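Local coordinates for mitogen-activated protein kinase kinase kinase 15 (Homo sapiens, PDB 6V0M) that is a serine/threonine kinase of the apoptosis signal-regulating family, whose sterile alpha motif probably mediates preferential complex formation among these kinases, at residues A[8-11]-A[12-16]. Residues are numbered along the deposited sequence; the frame is centred on the assembly and turned at random.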
loop_
_atom_site.group_PDB
_atom_site.type_symbol
_atom_site.label_atom_id
_atom_site.label_comp_id
_atom_site.label_asym_id
_atom_site.label_seq_id
_atom_site.Cartn_x
_atom_site.Cartn_y
_atom_site.Cartn_z
ATOM N N ILE A 8 3.660 5.641 -6.008
ATOM C CA ILE A 8 3.571 6.924 -5.307
ATOM C C ILE A 8 2.185 7.575 -5.494
ATOM O O ILE A 8 1.567 8.058 -4.514
ATOM C CB ILE A 8 4.690 7.818 -5.738
ATOM C CG1 ILE A 8 6.024 7.276 -5.176
ATOM C CG2 ILE A 8 4.459 9.267 -5.294
ATOM C CD1 ILE A 8 7.279 7.993 -5.702
ATOM N N ASP A 9 1.683 7.565 -6.738
ATOM C CA ASP A 9 0.383 8.150 -7.029
ATOM C C ASP A 9 -0.756 7.460 -6.262
ATOM O O ASP A 9 -1.628 8.122 -5.723
ATOM C CB ASP A 9 0.095 8.142 -8.529
ATOM C CG ASP A 9 0.953 9.124 -9.303
ATOM O OD1 ASP A 9 1.577 10.059 -8.700
ATOM O OD2 ASP A 9 0.993 8.941 -10.543
ATOM N N TRP A 10 -0.715 6.123 -6.204
ATOM C CA TRP A 10 -1.721 5.311 -5.507
ATOM C C TRP A 10 -1.649 5.551 -3.970
ATOM O O TRP A 10 -2.676 5.727 -3.322
ATOM C CB TRP A 10 -1.529 3.818 -5.835
ATOM C CG TRP A 10 -2.548 2.897 -5.211
ATOM C CD1 TRP A 10 -3.689 2.482 -5.754
ATOM C CD2 TRP A 10 -2.483 2.303 -3.907
ATOM N NE1 TRP A 10 -4.344 1.591 -4.917
ATOM C CE2 TRP A 10 -3.632 1.502 -3.756
ATOM C CE3 TRP A 10 -1.529 2.323 -2.880
ATOM C CZ2 TRP A 10 -3.876 0.757 -2.610
ATOM C CZ3 TRP A 10 -1.782 1.608 -1.751
ATOM C CH2 TRP A 10 -2.954 0.809 -1.636
ATOM N N LEU A 11 -0.429 5.624 -3.412
ATOM C CA LEU A 11 -0.196 5.913 -2.004
ATOM C C LEU A 11 -0.786 7.299 -1.646
ATOM O O LEU A 11 -1.439 7.430 -0.616
ATOM C CB LEU A 11 1.296 5.833 -1.627
ATOM C CG LEU A 11 1.899 4.429 -1.600
ATOM C CD1 LEU A 11 3.426 4.576 -1.336
ATOM C CD2 LEU A 11 1.309 3.504 -0.536
ATOM N N ARG A 12 -0.550 8.307 -2.492
ATOM C CA ARG A 12 -1.050 9.656 -2.282
ATOM C C ARG A 12 -2.562 9.658 -2.329
ATOM O O ARG A 12 -3.171 10.351 -1.574
ATOM C CB ARG A 12 -0.499 10.638 -3.307
ATOM C CG ARG A 12 0.980 11.011 -3.067
ATOM C CD ARG A 12 1.304 12.431 -3.515
ATOM N NE ARG A 12 2.441 12.447 -4.440
ATOM C CZ ARG A 12 2.370 12.206 -5.751
ATOM N NH1 ARG A 12 1.203 11.906 -6.345
ATOM N NH2 ARG A 12 3.483 12.241 -6.480
ATOM N N LEU A 13 -3.152 8.854 -3.219
ATOM C CA LEU A 13 -4.619 8.720 -3.317
ATOM C C LEU A 13 -5.225 8.134 -2.010
ATOM O O LEU A 13 -6.360 8.415 -1.669
ATOM C CB LEU A 13 -4.970 7.817 -4.490
ATOM C CG LEU A 13 -6.403 7.749 -4.993
ATOM C CD1 LEU A 13 -6.815 9.123 -5.538
ATOM C CD2 LEU A 13 -6.532 6.647 -6.034
ATOM N N GLN A 14 -4.466 7.323 -1.280
ATOM C CA GLN A 14 -4.881 6.786 0.020
ATOM C C GLN A 14 -4.528 7.753 1.172
ATOM O O GLN A 14 -4.699 7.415 2.355
ATOM C CB GLN A 14 -4.246 5.398 0.283
ATOM C CG GLN A 14 -4.289 4.359 -0.876
ATOM C CD GLN A 14 -5.570 4.300 -1.601
ATOM O OE1 GLN A 14 -6.600 4.234 -0.958
ATOM N NE2 GLN A 14 -5.543 4.330 -2.960
ATOM N N GLY A 15 -3.962 8.921 0.846
ATOM C CA GLY A 15 -3.638 9.991 1.804
ATOM C C GLY A 15 -2.305 9.891 2.511
ATOM O O GLY A 15 -2.118 10.406 3.605
ATOM N N ALA A 16 -1.344 9.195 1.891
ATOM C CA ALA A 16 -0.053 9.015 2.492
ATOM C C ALA A 16 0.756 10.300 2.369
ATOM O O ALA A 16 0.710 10.994 1.365
ATOM C CB ALA A 16 0.686 7.870 1.793
#
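Asp9 and Arg12 form a salt bridge one helical turn apart, with Asp9 OD1 3.0 Å from Arg12 NH1. The bond is bent, 138° at the hydrogen; NH1 comes to the anti side of OD1 but tilted out of the carboxylate plane, and the carboxylate and guanidinium planes lie 43° apart. The other oxygen, OD2, pairs with Lys5, so the carboxylate is gripped by two cations. On the Trp10 side, Trp10 O accepts two bonds from Gln14, the helical one from N at 3.1 Å and a side-chain one from NE2 at 3.2 Å, arriving from opposite faces of the carbonyl plane.

The helix ends in a Schellman motif: Gly15 takes positive phi, its N bonds to Arg12 O, and Ala16 N reaches back to Leu11 O at 3.1 Å. This turn closes the first helix, residues 4-13, of the five-helix SAM domain.

Ile8 CG2 lies over one guanidinium face, offset toward its rim, 3.3 Å from Arg12 NH2; the bends of the arginine chain at chi2 and chi3 carry its end back to both partners. Trp10 CG stands anti to the backbone N (chi1 -178°), which brings the indole beneath Gln14: Gln14 CG makes a CH-pi contact 3.7 Å from the centroid of the six-membered ring, almost on its normal, while NE2 lies over the same face, toward the rim and nearest Trp10 CE2. The indole also packs on Leu31, Ile34 and Leu35 of helix 31-37 and on Leu56 and Ala59 of helix 50-70. Replacing Trp10 by an alanine would probably open a gap against these two helices and strip Gln14 CG of its CH-pi face, though the NE2 bond to the backbone carbonyl might remain. Leu11 CB meets Ala16 CB at 4.0 Å, and both side chains rest on Ile21 of helix 18-26.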